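Local coordinates for protein beta-porphyranase A (Bacteroides plebeius, PDB 4AW7) that hydrolyses the red-seaweed polysaccharide porphyran, cutting the linkage between beta-D-galactose and alpha-L-galactose-6-sulfate and releasing mostly the sulfated disaccharide, at residues E37-S48 / Q308-S319; F71-Y79 / A123-Y131. One frame throughout, in Å; residues are numbered along the deposited sequence.

Contact 1 (E37-S48 / Q308-S319); sequences ELDRSKYFNIHS and QDNLFISIPFVS. With L6S (6-O-sulfo-alpha-L-galactopyranose), chain B; GLA (alpha-D-galactopyranose), chain C; GAL (beta-D-galactopyranose), chain D.
K42 lies across Q308 at about a right angle, its CD 3.7 Å from Q308 CG. Its chain runs extended beyond CG, which carries the ammonium to two backbone carbonyls: NZ is 2.8 Å from L311 O and 3.0 Å from Q308 O, with a water as third acceptor. With an alanine here, both carbonyls would probably lose their ammonium donor and the CG of Q308 its cover. The Q308 amide spans the backbone of 37-39: NE2 gives a nearly linear bond (162°) to E37 O, while D39 N reaches OE1 from above the carbonyl plane. Y43 passes its ring edge by Q308 OE1 and sets CE1 3.4 Å from L311 CD2, its hydroxyl bonding L304 O. Next along, K42 O takes S314 OG in its carbonyl plane, and N45 ND2 meets S314 O head-on at 170°, its other hydrogen going to S41 O. N45 O, against P316 CD, has no hydrogen-bond partner.

At the far end H47 N bonds V318 O, and F317 turns its edge to the H47 imidazole face, centroids 4.8 Å apart and planes at 62°. H47 ND1 donates to sulfate oxygen O1S of the 6-sulfated galactose (chain B), and S319 OG to O2S at 2.8 Å; R69 NH1 donates to NE2, so H47 is probably neutral. F317 CZ borders that sugar. Where strands 45-46 and 311-316, consistent with the first and last of a (beta/alpha)8 barrel, meet, the chemistry passes from backbone hydrogen bonds to a sulfate grip by imidazole N-H and hydroxyl, consistent with the enzyme's demand for sulfated substrate.

Contact 2 (F71-Y79 / A123-Y131); sequences FWGPYSYAY and AGAWSAEYY. With L6S (6-O-sulfo-alpha-L-galactopyranose), chain E; GAL (beta-D-galactopyranose), chain F; L6S (6-O-sulfo-alpha-L-galactopyranose), chain B.
Y130 presents one ring face to P74, whose CA stands 4.1 Å from the ring centroid and 17° off the normal, a CH-pi contact. The Y77 ring receives Y130 CE1 over one face, 3.3 Å from Y77 CG; the two rings meet obliquely, planes at 52°. W126 carries Y130 CB over one face and has P74, Y75 CE1 and Y77 CD1 round its edge. That edge is aimed at the Y75 face in an offset edge-to-face pair, centroids 5.8 Å apart. W72 has S76 OG and Y77 N over one face, and C5 of a galactose (chain F) over the centre of the other.

Two hydrogen bonds fix the join. With CG anti to the backbone N, the W126 indole points at the other helix and NE1 reaches P74 O at 2.8 Å; the oxygen lies in the ring plane, but the N-H comes from above the carbonyl plane, and A78 N takes the same oxygen from the opposite face of that plane. Y75 OH donates to A123 O at 2.6 Å, from the other side of that carbonyl's plane to S127 N. P74 sits as a knob among W126, S127, Y130 and Y131, with CG 3.5 Å from Y131 CE2, and W126 is the reciprocal knob among P74, Y75, Y77 and A78.

Behind this, W72 NE1 bonds sulfate oxygen O3S of a second sulfated galactose (chain E), a group also held by K81. The short axes cross at 89°, 10.2 Å apart: this is knobs-into-holes packing of nearly perpendicular helices, beneath an aromatic sugar platform of the kind typical of polysaccharide-binding clefts in glycoside hydrolases.

Contact 2 is nested inside the chain loop closed by contact 1, and their centres lie about 25 Å apart, yet they meet at the substrate: H47 CE1 of contact 1 is 4.0 Å from F71 CE1 of contact 2. Both touch the same 6-sulfated galactose of chain B. Contact 1 binds its sulfate, whereas F71, stacked on H108, offers a ring face to the sugar, with CE1 3.5 Å from O5. F317 belongs to the pocket at the cleavage subsite and lies about 4 Å, side chain to side chain, from E272, the probable nucleophile. W72 and Y77 serve the more distant sulfated unit, so the two contacts border different parts of one glycan-binding cleft.

Contact 1 (E37-S48 / Q308-S319)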
loop_
_atom_site.group_PDB
_atom_site.type_symbol
_atom_site.label_atom_id
_atom_site.label_comp_id
_atom_site.label_asym_id
_atom_site.label_seq_id
_atom_site.Cartn_x
_atom_site.Cartn_y
_atom_site.Cartn_z
ATOM N N GLU A 37 8.286 15.137 -5.470
ATOM C CA GLU A 37 8.977 14.119 -6.259
ATOM C C GLU A 37 8.422 12.741 -6.005
ATOM O O GLU A 37 8.261 12.339 -4.853
ATOM C CB GLU A 37 10.460 14.135 -5.907
ATOM C CG GLU A 37 11.273 15.334 -6.335
ATOM C CD GLU A 37 11.757 15.307 -7.770
ATOM O OE1 GLU A 37 11.511 14.337 -8.500
ATOM O OE2 GLU A 37 12.421 16.299 -8.167
ATOM N N LEU A 38 8.248 11.978 -7.068
ATOM C CA LEU A 38 7.967 10.551 -6.943
ATOM C C LEU A 38 9.175 9.835 -6.364
ATOM O O LEU A 38 10.313 9.990 -6.851
ATOM C CB LEU A 38 7.643 9.948 -8.309
ATOM C CG LEU A 38 7.285 8.468 -8.325
ATOM C CD1 LEU A 38 6.030 8.166 -7.483
ATOM C CD2 LEU A 38 7.066 8.002 -9.745
ATOM N N ASP A 39 8.964 9.056 -5.317
ATOM C CA ASP A 39 10.004 8.236 -4.733
ATOM C C ASP A 39 9.834 6.834 -5.294
ATOM O O ASP A 39 9.028 6.036 -4.801
ATOM C CB ASP A 39 9.951 8.255 -3.194
ATOM C CG ASP A 39 11.115 7.561 -2.567
ATOM O OD1 ASP A 39 11.721 6.724 -3.257
ATOM O OD2 ASP A 39 11.404 7.863 -1.374
ATOM N N ARG A 40 10.592 6.519 -6.346
ATOM C CA ARG A 40 10.448 5.212 -6.974
ATOM C C ARG A 40 10.694 4.076 -5.981
ATOM O O ARG A 40 10.072 3.023 -6.101
ATOM C CB ARG A 40 11.387 5.078 -8.164
ATOM C CG ARG A 40 11.000 5.904 -9.377
ATOM C CD ARG A 40 11.974 5.656 -10.554
ATOM N NE ARG A 40 12.047 4.257 -10.913
ATOM C CZ ARG A 40 11.199 3.634 -11.716
ATOM N NH1 ARG A 40 10.227 4.291 -12.334
ATOM N NH2 ARG A 40 11.315 2.325 -11.919
ATOM N N SER A 41 11.624 4.284 -5.031
ATOM C CA SER A 41 11.954 3.254 -4.064
ATOM C C SER A 41 10.829 2.901 -3.116
ATOM O O SER A 41 10.922 1.933 -2.382
ATOM C CB SER A 41 13.183 3.630 -3.268
ATOM O OG SER A 41 12.878 4.541 -2.213
ATOM N N LYS A 42 9.776 3.708 -3.095
ATOM C CA LYS A 42 8.584 3.375 -2.302
ATOM C C LYS A 42 7.619 2.455 -3.007
ATOM O O LYS A 42 6.703 1.961 -2.356
ATOM C CB LYS A 42 7.885 4.657 -1.792
ATOM C CG LYS A 42 8.698 5.368 -0.721
ATOM C CD LYS A 42 8.030 6.593 -0.157
ATOM C CE LYS A 42 8.798 7.169 1.043
ATOM N NZ LYS A 42 8.004 8.235 1.714
ATOM N N TYR A 43 7.824 2.193 -4.295
ATOM C CA TYR A 43 6.858 1.499 -5.156
ATOM C C TYR A 43 7.417 0.403 -6.021
ATOM O O TYR A 43 6.873 -0.705 -6.060
ATOM C CB TYR A 43 6.098 2.520 -6.049
ATOM C CG TYR A 43 5.440 3.592 -5.237
ATOM C CD1 TYR A 43 4.317 3.297 -4.441
ATOM C CD2 TYR A 43 5.950 4.866 -5.153
ATOM C CE1 TYR A 43 3.758 4.249 -3.619
ATOM C CE2 TYR A 43 5.396 5.830 -4.340
ATOM C CZ TYR A 43 4.284 5.518 -3.568
ATOM O OH TYR A 43 3.781 6.496 -2.720
ATOM N N PHE A 44 8.460 0.722 -6.791
ATOM C CA PHE A 44 8.950 -0.178 -7.822
ATOM C C PHE A 44 10.012 -1.095 -7.269
ATOM O O PHE A 44 11.220 -0.850 -7.422
ATOM C CB PHE A 44 9.390 0.630 -9.063
ATOM C CG PHE A 44 8.294 1.519 -9.577
ATOM C CD1 PHE A 44 7.084 0.963 -9.988
ATOM C CD2 PHE A 44 8.389 2.898 -9.524
ATOM C CE1 PHE A 44 6.027 1.777 -10.371
ATOM C CE2 PHE A 44 7.340 3.684 -9.932
ATOM C CZ PHE A 44 6.170 3.106 -10.351
ATOM N N ASN A 45 9.533 -2.096 -6.558
ATOM C CA ASN A 45 10.322 -3.053 -5.797
ATOM C C ASN A 45 9.854 -4.448 -6.173
ATOM O O ASN A 45 8.752 -4.643 -6.672
ATOM C CB ASN A 45 10.127 -2.826 -4.293
ATOM C CG ASN A 45 10.573 -1.444 -3.861
ATOM O OD1 ASN A 45 11.680 -1.021 -4.212
ATOM N ND2 ASN A 45 9.740 -0.700 -3.114
ATOM N N ILE A 46 10.694 -5.426 -5.849
ATOM C CA ILE A 46 10.299 -6.829 -5.852
ATOM C C ILE A 46 10.414 -7.380 -4.415
ATOM O O ILE A 46 11.135 -6.856 -3.578
ATOM C CB ILE A 46 11.097 -7.724 -6.844
ATOM C CG1 ILE A 46 12.623 -7.596 -6.642
ATOM C CG2 ILE A 46 10.689 -7.411 -8.241
ATOM C CD1 ILE A 46 13.478 -8.602 -7.430
ATOM N N HIS A 47 9.669 -8.444 -4.158
ATOM C CA HIS A 47 9.622 -9.101 -2.859
ATOM C C HIS A 47 10.778 -10.102 -2.767
ATOM O O HIS A 47 10.603 -11.313 -2.905
ATOM C CB HIS A 47 8.234 -9.782 -2.685
ATOM C CG HIS A 47 7.997 -10.295 -1.306
ATOM N ND1 HIS A 47 8.522 -11.479 -0.859
ATOM C CD2 HIS A 47 7.350 -9.749 -0.239
ATOM C CE1 HIS A 47 8.189 -11.654 0.417
ATOM N NE2 HIS A 47 7.473 -10.617 0.826
ATOM N N SER A 48 11.969 -9.549 -2.645
ATOM C CA SER A 48 13.221 -10.287 -2.721
ATOM C C SER A 48 14.312 -9.500 -2.070
ATOM O O SER A 48 14.218 -8.270 -1.932
ATOM C CB SER A 48 13.559 -10.466 -4.204
ATOM O OG SER A 48 14.737 -11.225 -4.424
ATOM N N GLN A 308 2.178 8.853 -0.558
ATOM C CA GLN A 308 3.642 8.803 -0.445
ATOM C C GLN A 308 4.177 9.484 0.816
ATOM O O GLN A 308 5.158 9.034 1.410
ATOM C CB GLN A 308 4.305 9.405 -1.682
ATOM C CG GLN A 308 5.785 9.084 -1.759
ATOM C CD GLN A 308 6.457 9.804 -2.893
ATOM O OE1 GLN A 308 6.198 9.523 -4.070
ATOM N NE2 GLN A 308 7.357 10.734 -2.556
ATOM N N ASP A 309 3.559 10.591 1.200
ATOM C CA ASP A 309 3.956 11.352 2.366
ATOM C C ASP A 309 3.699 10.643 3.673
ATOM O O ASP A 309 4.212 11.084 4.714
ATOM C CB ASP A 309 3.295 12.737 2.394
ATOM C CG ASP A 309 1.795 12.721 2.300
ATOM O OD1 ASP A 309 1.198 11.811 1.719
ATOM O OD2 ASP A 309 1.180 13.702 2.787
ATOM N N ASN A 310 2.910 9.585 3.649
ATOM C CA ASN A 310 2.692 8.731 4.818
ATOM C C ASN A 310 2.975 7.255 4.547
ATOM O O ASN A 310 2.351 6.379 5.146
ATOM C CB ASN A 310 1.279 8.895 5.378
ATOM C CG ASN A 310 1.197 8.431 6.825
ATOM O OD1 ASN A 310 2.107 8.681 7.617
ATOM N ND2 ASN A 310 0.132 7.654 7.167
ATOM N N LEU A 311 3.934 6.982 3.670
ATOM C CA LEU A 311 4.236 5.609 3.239
ATOM C C LEU A 311 5.736 5.392 3.330
ATOM O O LEU A 311 6.513 6.038 2.639
ATOM C CB LEU A 311 3.746 5.384 1.816
ATOM C CG LEU A 311 3.975 3.951 1.266
ATOM C CD1 LEU A 311 3.035 2.922 1.904
ATOM C CD2 LEU A 311 3.802 3.964 -0.257
ATOM N N PHE A 312 6.154 4.445 4.170
ATOM C CA PHE A 312 7.553 4.070 4.173
ATOM C C PHE A 312 8.005 3.350 2.896
ATOM O O PHE A 312 9.062 3.646 2.308
ATOM C CB PHE A 312 7.885 3.116 5.339
ATOM C CG PHE A 312 8.033 3.750 6.701
ATOM C CD1 PHE A 312 8.676 4.932 6.909
ATOM C CD2 PHE A 312 7.582 3.071 7.821
ATOM C CE1 PHE A 312 8.860 5.450 8.187
ATOM C CE2 PHE A 312 7.760 3.579 9.098
ATOM C CZ PHE A 312 8.403 4.753 9.276
ATOM N N ILE A 313 7.204 2.376 2.492
ATOM C CA ILE A 313 7.562 1.444 1.428
ATOM C C ILE A 313 6.324 0.632 1.084
ATOM O O ILE A 313 5.489 0.394 1.957
ATOM C CB ILE A 313 8.754 0.546 1.844
ATOM C CG1 ILE A 313 9.360 -0.202 0.654
ATOM C CG2 ILE A 313 8.375 -0.394 2.990
ATOM C CD1 ILE A 313 10.755 -0.827 0.911
ATOM N N SER A 314 6.282 0.126 -0.136
ATOM C CA SER A 314 5.307 -0.850 -0.586
ATOM C C SER A 314 6.037 -1.855 -1.464
ATOM O O SER A 314 7.022 -1.509 -2.133
ATOM C CB SER A 314 4.101 -0.238 -1.282
ATOM O OG SER A 314 4.410 0.353 -2.526
ATOM N N ILE A 315 5.568 -3.089 -1.467
ATOM C CA ILE A 315 6.241 -4.200 -2.148
ATOM C C ILE A 315 5.237 -5.004 -2.962
ATOM O O ILE A 315 4.437 -5.765 -2.420
ATOM C CB ILE A 315 6.903 -5.170 -1.144
ATOM C CG1 ILE A 315 7.804 -4.475 -0.094
ATOM C CG2 ILE A 315 7.683 -6.283 -1.903
ATOM C CD1 ILE A 315 9.074 -3.902 -0.589
ATOM N N PRO A 316 5.247 -4.858 -4.291
ATOM C CA PRO A 316 4.491 -5.735 -5.169
ATOM C C PRO A 316 4.865 -7.202 -4.887
ATOM O O PRO A 316 6.053 -7.506 -4.757
ATOM C CB PRO A 316 5.010 -5.271 -6.572
ATOM C CG PRO A 316 5.435 -3.884 -6.368
ATOM C CD PRO A 316 6.064 -3.898 -5.050
ATOM N N PHE A 317 3.865 -8.068 -4.767
ATOM C CA PHE A 317 4.147 -9.457 -4.445
ATOM C C PHE A 317 4.515 -10.259 -5.680
ATOM O O PHE A 317 3.705 -11.030 -6.212
ATOM C CB PHE A 317 3.045 -10.096 -3.598
ATOM C CG PHE A 317 3.498 -11.355 -2.927
ATOM C CD1 PHE A 317 4.339 -11.276 -1.829
ATOM C CD2 PHE A 317 3.087 -12.608 -3.358
ATOM C CE1 PHE A 317 4.730 -12.402 -1.158
ATOM C CE2 PHE A 317 3.488 -13.732 -2.653
ATOM C CZ PHE A 317 4.305 -13.627 -1.608
ATOM N N VAL A 318 5.743 -10.034 -6.118
ATOM C CA VAL A 318 6.401 -10.714 -7.219
ATOM C C VAL A 318 7.853 -10.809 -6.726
ATOM O O VAL A 318 8.431 -9.797 -6.283
ATOM C CB VAL A 318 6.284 -9.969 -8.557
ATOM C CG1 VAL A 318 6.469 -8.451 -8.422
ATOM C CG2 VAL A 318 7.288 -10.554 -9.588
ATOM N N SER A 319 8.417 -12.014 -6.728
ATOM C CA SER A 319 9.680 -12.253 -6.089
ATOM C C SER A 319 10.849 -12.420 -7.049
ATOM O O SER A 319 11.348 -11.435 -7.592
ATOM C CB SER A 319 9.552 -13.365 -5.065
ATOM O OG SER A 319 9.176 -14.576 -5.691
HETATM O O1S L6S B . 9.211 -14.190 -1.940
HETATM O O2S L6S B . 8.807 -16.125 -3.401
HETATM O O3S L6S B . 10.057 -16.354 -1.299
HETATM C C1 L6S B . 4.878 -15.414 2.479
HETATM C C2 L6S B . 5.314 -16.674 3.193
HETATM C C3 L6S B . 5.588 -17.778 2.160
HETATM C C4 L6S B . 6.697 -17.271 1.162
HETATM C C5 L6S B . 6.215 -15.954 0.542
HETATM C C6 L6S B . 7.400 -15.249 -0.156
HETATM O O2 L6S B . 4.347 -17.081 4.182
HETATM O O3 L6S B . 5.998 -19.004 2.783
HETATM O O4 L6S B . 7.909 -17.077 1.907
HETATM O O5 L6S B . 5.786 -14.977 1.498
HETATM O O6 L6S B . 7.694 -15.952 -1.353
HETATM S S1 L6S B . 9.011 -15.612 -2.056
HETATM C C1 GLA C . 0.529 -13.679 2.589
HETATM C C2 GLA C . 1.844 -14.430 2.874
HETATM C C3 GLA C . 2.551 -14.807 1.585
HETATM C C4 GLA C . 1.608 -15.406 0.572
HETATM C C5 GLA C . 0.424 -14.449 0.349
HETATM C C6 GLA C . -0.397 -14.904 -0.913
HETATM O O1 GLA C . 0.639 -12.359 2.267
HETATM O O2 GLA C . 2.691 -13.626 3.756
HETATM O O3 GLA C . 3.518 -15.801 1.796
HETATM O O4 GLA C . 1.141 -16.689 1.033
HETATM O O5 GLA C . -0.285 -14.384 1.670
HETATM O O6 GLA C . 0.160 -14.199 -2.108
HETATM C C1 GAL D . 0.529 -13.679 2.589
HETATM C C2 GAL D . 1.844 -14.430 2.874
HETATM C C3 GAL D . 2.551 -14.807 1.585
HETATM C C4 GAL D . 1.608 -15.406 0.572
HETATM C C5 GAL D . 0.424 -14.449 0.349
HETATM C C6 GAL D . -0.397 -14.904 -0.913
HETATM O O1 GAL D . -0.116 -13.398 3.895
HETATM O O2 GAL D . 2.691 -13.626 3.756
HETATM O O3 GAL D . 3.518 -15.801 1.796
HETATM O O4 GAL D . 1.141 -16.689 1.033
HETATM O O5 GAL D . -0.285 -14.384 1.670
HETATM O O6 GAL D . 0.160 -14.199 -2.108
HETATM O O HOH W 1 8.274 10.657 0.225
#

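Contact 2 (F71-Y79 / A123-Y131)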
loop_
_atom_site.group_PDB
_atom_site.type_symbol
_atom_site.label_atom_id
_atom_site.label_comp_id
_atom_site.label_asym_id
_atom_site.label_seq_id
_atom_site.Cartn_x
_atom_site.Cartn_y
_atom_site.Cartn_z
ATOM N N PHE A 71 12.539 -13.368 4.514
ATOM C CA PHE A 71 12.190 -14.127 5.716
ATOM C C PHE A 71 13.452 -14.621 6.406
ATOM O O PHE A 71 13.887 -15.765 6.239
ATOM C CB PHE A 71 11.261 -15.266 5.354
ATOM C CG PHE A 71 9.850 -14.820 5.100
ATOM C CD1 PHE A 71 9.479 -14.203 3.938
ATOM C CD2 PHE A 71 8.907 -14.937 6.100
ATOM C CE1 PHE A 71 8.180 -13.774 3.765
ATOM C CE2 PHE A 71 7.599 -14.535 5.913
ATOM C CZ PHE A 71 7.245 -13.945 4.766
ATOM N N TRP A 72 14.094 -13.725 7.114
ATOM C CA TRP A 72 15.251 -14.054 7.938
ATOM C C TRP A 72 15.514 -12.903 8.862
ATOM O O TRP A 72 15.330 -11.753 8.478
ATOM C CB TRP A 72 16.484 -14.304 7.079
ATOM C CG TRP A 72 17.502 -15.163 7.834
ATOM C CD1 TRP A 72 18.633 -14.751 8.462
ATOM C CD2 TRP A 72 17.418 -16.584 8.039
ATOM N NE1 TRP A 72 19.279 -15.839 9.007
ATOM C CE2 TRP A 72 18.539 -16.969 8.774
ATOM C CE3 TRP A 72 16.498 -17.561 7.650
ATOM C CZ2 TRP A 72 18.774 -18.305 9.127
ATOM C CZ3 TRP A 72 16.725 -18.884 7.990
ATOM C CH2 TRP A 72 17.843 -19.235 8.735
ATOM N N GLY A 73 15.940 -13.161 10.075
ATOM C CA GLY A 73 16.049 -12.162 11.085
ATOM C C GLY A 73 16.687 -12.727 12.335
ATOM O O GLY A 73 17.293 -13.798 12.293
ATOM N N PRO A 74 16.552 -11.991 13.424
ATOM C CA PRO A 74 17.226 -12.433 14.664
ATOM C C PRO A 74 16.779 -13.795 15.143
ATOM O O PRO A 74 17.567 -14.501 15.807
ATOM C CB PRO A 74 16.831 -11.358 15.692
ATOM C CG PRO A 74 16.370 -10.174 14.871
ATOM C CD PRO A 74 15.835 -10.724 13.603
ATOM N N TYR A 75 15.522 -14.149 14.876
ATOM C CA TYR A 75 14.924 -15.345 15.479
ATOM C C TYR A 75 15.245 -16.582 14.662
ATOM O O TYR A 75 15.562 -17.647 15.230
ATOM C CB TYR A 75 13.418 -15.114 15.772
ATOM C CG TYR A 75 13.267 -13.905 16.615
ATOM C CD1 TYR A 75 13.633 -13.936 17.969
ATOM C CD2 TYR A 75 12.879 -12.689 16.088
ATOM C CE1 TYR A 75 13.620 -12.802 18.732
ATOM C CE2 TYR A 75 12.852 -11.549 16.855
ATOM C CZ TYR A 75 13.258 -11.596 18.189
ATOM O OH TYR A 75 13.224 -10.400 18.934
ATOM N N SER A 76 15.279 -16.443 13.337
ATOM C CA SER A 76 15.739 -17.522 12.470
ATOM C C SER A 76 17.274 -17.696 12.679
ATOM O O SER A 76 17.763 -18.826 12.832
ATOM C CB SER A 76 15.265 -17.309 10.996
ATOM O OG SER A 76 15.362 -15.966 10.596
ATOM N N TYR A 77 18.018 -16.595 12.793
ATOM C CA TYR A 77 19.461 -16.699 13.071
ATOM C C TYR A 77 19.719 -17.411 14.409
ATOM O O TYR A 77 20.539 -18.321 14.505
ATOM C CB TYR A 77 20.059 -15.299 13.100
ATOM C CG TYR A 77 21.528 -15.254 13.504
ATOM C CD1 TYR A 77 21.884 -15.219 14.851
ATOM C CD2 TYR A 77 22.558 -15.229 12.554
ATOM C CE1 TYR A 77 23.209 -15.189 15.252
ATOM C CE2 TYR A 77 23.900 -15.199 12.950
ATOM C CZ TYR A 77 24.211 -15.175 14.305
ATOM O OH TYR A 77 25.525 -15.124 14.739
ATOM N N ALA A 78 19.003 -17.000 15.455
ATOM C CA ALA A 78 19.218 -17.564 16.794
ATOM C C ALA A 78 18.841 -19.025 16.844
ATOM O O ALA A 78 19.587 -19.831 17.420
ATOM C CB ALA A 78 18.488 -16.790 17.886
ATOM N N TYR A 79 17.697 -19.391 16.286
ATOM C CA TYR A 79 17.253 -20.789 16.324
ATOM C C TYR A 79 18.246 -21.682 15.599
ATOM O O TYR A 79 18.535 -22.796 16.033
ATOM C CB TYR A 79 15.818 -20.950 15.798
ATOM C CG TYR A 79 15.342 -22.365 15.966
ATOM C CD1 TYR A 79 14.680 -22.772 17.140
ATOM C CD2 TYR A 79 15.533 -23.303 14.964
ATOM C CE1 TYR A 79 14.280 -24.109 17.301
ATOM C CE2 TYR A 79 15.127 -24.611 15.128
ATOM C CZ TYR A 79 14.502 -25.007 16.285
ATOM O OH TYR A 79 14.135 -26.329 16.419
ATOM N N ALA A 123 13.591 -11.632 24.326
ATOM C CA ALA A 123 13.417 -11.691 22.878
ATOM C C ALA A 123 13.691 -10.312 22.281
ATOM O O ALA A 123 14.391 -10.201 21.275
ATOM C CB ALA A 123 12.000 -12.193 22.530
ATOM N N GLY A 124 13.132 -9.281 22.894
ATOM C CA GLY A 124 13.343 -7.918 22.436
ATOM C C GLY A 124 14.799 -7.498 22.553
ATOM O O GLY A 124 15.394 -6.896 21.631
ATOM N N ALA A 125 15.410 -7.805 23.698
ATOM C CA ALA A 125 16.836 -7.510 23.878
ATOM C C ALA A 125 17.686 -8.176 22.824
ATOM O O ALA A 125 18.651 -7.582 22.325
ATOM C CB ALA A 125 17.295 -7.936 25.300
ATOM N N TRP A 126 17.344 -9.394 22.433
ATOM C CA TRP A 126 18.105 -10.111 21.447
ATOM C C TRP A 126 18.025 -9.398 20.100
ATOM O O TRP A 126 19.022 -9.351 19.390
ATOM C CB TRP A 126 17.663 -11.577 21.329
ATOM C CG TRP A 126 18.248 -12.240 20.173
ATOM C CD1 TRP A 126 17.594 -12.658 19.058
ATOM C CD2 TRP A 126 19.651 -12.467 19.926
ATOM N NE1 TRP A 126 18.473 -13.164 18.155
ATOM C CE2 TRP A 126 19.750 -13.077 18.661
ATOM C CE3 TRP A 126 20.823 -12.249 20.673
ATOM C CZ2 TRP A 126 20.988 -13.432 18.097
ATOM C CZ3 TRP A 126 22.044 -12.618 20.117
ATOM C CH2 TRP A 126 22.116 -13.192 18.846
ATOM N N SER A 127 16.856 -8.906 19.677
ATOM C CA SER A 127 16.818 -8.213 18.393
ATOM C C SER A 127 17.818 -7.077 18.390
ATOM O O SER A 127 18.520 -6.874 17.401
ATOM C CB SER A 127 15.412 -7.717 18.041
ATOM O OG SER A 127 14.924 -6.675 18.878
ATOM N N ALA A 128 17.861 -6.311 19.479
ATOM C CA ALA A 128 18.798 -5.184 19.574
ATOM C C ALA A 128 20.242 -5.629 19.633
ATOM O O ALA A 128 21.095 -5.019 19.011
ATOM C CB ALA A 128 18.440 -4.265 20.702
ATOM N N GLU A 129 20.525 -6.728 20.328
ATOM C CA GLU A 129 21.881 -7.223 20.374
ATOM C C GLU A 129 22.350 -7.749 18.991
ATOM O O GLU A 129 23.476 -7.475 18.558
ATOM C CB GLU A 129 21.936 -8.275 21.487
ATOM C CG GLU A 129 23.243 -9.014 21.666
ATOM C CD GLU A 129 24.377 -8.193 22.272
ATOM O OE1 GLU A 129 24.169 -7.023 22.636
ATOM O OE2 GLU A 129 25.472 -8.776 22.404
ATOM N N TYR A 130 21.487 -8.485 18.304
ATOM C CA TYR A 130 21.783 -9.033 17.005
ATOM C C TYR A 130 22.071 -7.887 16.021
ATOM O O TYR A 130 23.121 -7.873 15.374
ATOM C CB TYR A 130 20.569 -9.847 16.496
ATOM C CG TYR A 130 20.737 -10.370 15.092
ATOM C CD1 TYR A 130 21.578 -11.436 14.823
ATOM C CD2 TYR A 130 20.046 -9.794 14.015
ATOM C CE1 TYR A 130 21.720 -11.920 13.536
ATOM C CE2 TYR A 130 20.189 -10.285 12.751
ATOM C CZ TYR A 130 21.025 -11.337 12.509
ATOM O OH TYR A 130 21.202 -11.844 11.245
ATOM N N TYR A 131 21.170 -6.911 15.915
ATOM C CA TYR A 131 21.353 -5.854 14.933
ATOM C C TYR A 131 22.460 -4.865 15.303
ATOM O O TYR A 131 23.176 -4.387 14.423
ATOM C CB TYR A 131 20.018 -5.168 14.639
ATOM C CG TYR A 131 19.063 -6.005 13.789
ATOM C CD1 TYR A 131 19.456 -6.514 12.567
ATOM C CD2 TYR A 131 17.761 -6.264 14.213
ATOM C CE1 TYR A 131 18.597 -7.247 11.786
ATOM C CE2 TYR A 131 16.881 -6.991 13.424
ATOM C CZ TYR A 131 17.298 -7.494 12.232
ATOM O OH TYR A 131 16.420 -8.226 11.435
HETATM O O1S L6S E . 23.965 -17.600 10.430
HETATM O O2S L6S E . 21.648 -18.227 10.905
HETATM O O3S L6S E . 22.133 -16.355 9.363
HETATM C C1 L6S E . 20.858 -21.828 7.152
HETATM C C2 L6S E . 21.603 -23.182 7.042
HETATM C C3 L6S E . 23.059 -22.967 6.631
HETATM C C4 L6S E . 23.729 -21.994 7.628
HETATM C C5 L6S E . 22.934 -20.665 7.678
HETATM C C6 L6S E . 23.489 -19.721 8.715
HETATM O O2 L6S E . 20.986 -24.031 6.061
HETATM O O3 L6S E . 23.766 -24.205 6.639
HETATM O O4 L6S E . 23.776 -22.614 8.941
HETATM O O5 L6S E . 21.500 -20.878 8.007
HETATM O O6 L6S E . 22.709 -18.532 8.693
HETATM S S1 L6S E . 22.585 -17.686 9.871
HETATM C C1 GAL F . 18.258 -19.104 4.242
HETATM C C2 GAL F . 19.154 -20.314 4.450
HETATM C C3 GAL F . 19.929 -20.127 5.738
HETATM C C4 GAL F . 20.652 -18.776 5.717
HETATM C C5 GAL F . 19.669 -17.636 5.408
HETATM C C6 GAL F . 20.332 -16.264 5.307
HETATM O O2 GAL F . 18.330 -21.446 4.554
HETATM O O3 GAL F . 20.847 -21.198 5.864
HETATM O O4 GAL F . 21.685 -18.815 4.750
HETATM O O5 GAL F . 18.971 -17.891 4.187
HETATM O O6 GAL F . 19.373 -15.254 5.101
HETATM O O1S L6S B . 9.211 -14.190 -1.940
HETATM O O2S L6S B . 8.807 -16.125 -3.401
HETATM O O3S L6S B . 10.057 -16.354 -1.299
HETATM C C1 L6S B . 4.878 -15.414 2.479
HETATM C C2 L6S B . 5.314 -16.674 3.193
HETATM C C3 L6S B . 5.588 -17.778 2.160
HETATM C C4 L6S B . 6.697 -17.271 1.162
HETATM C C5 L6S B . 6.215 -15.954 0.542
HETATM C C6 L6S B . 7.400 -15.249 -0.156
HETATM O O2 L6S B . 4.347 -17.081 4.182
HETATM O O3 L6S B . 5.998 -19.004 2.783
HETATM O O4 L6S B . 7.909 -17.077 1.907
HETATM O O5 L6S B . 5.786 -14.977 1.498
HETATM O O6 L6S B . 7.694 -15.952 -1.353
HETATM S S1 L6S B . 9.011 -15.612 -2.056
HETATM O O HOH W 2 17.812 -9.595 8.938
#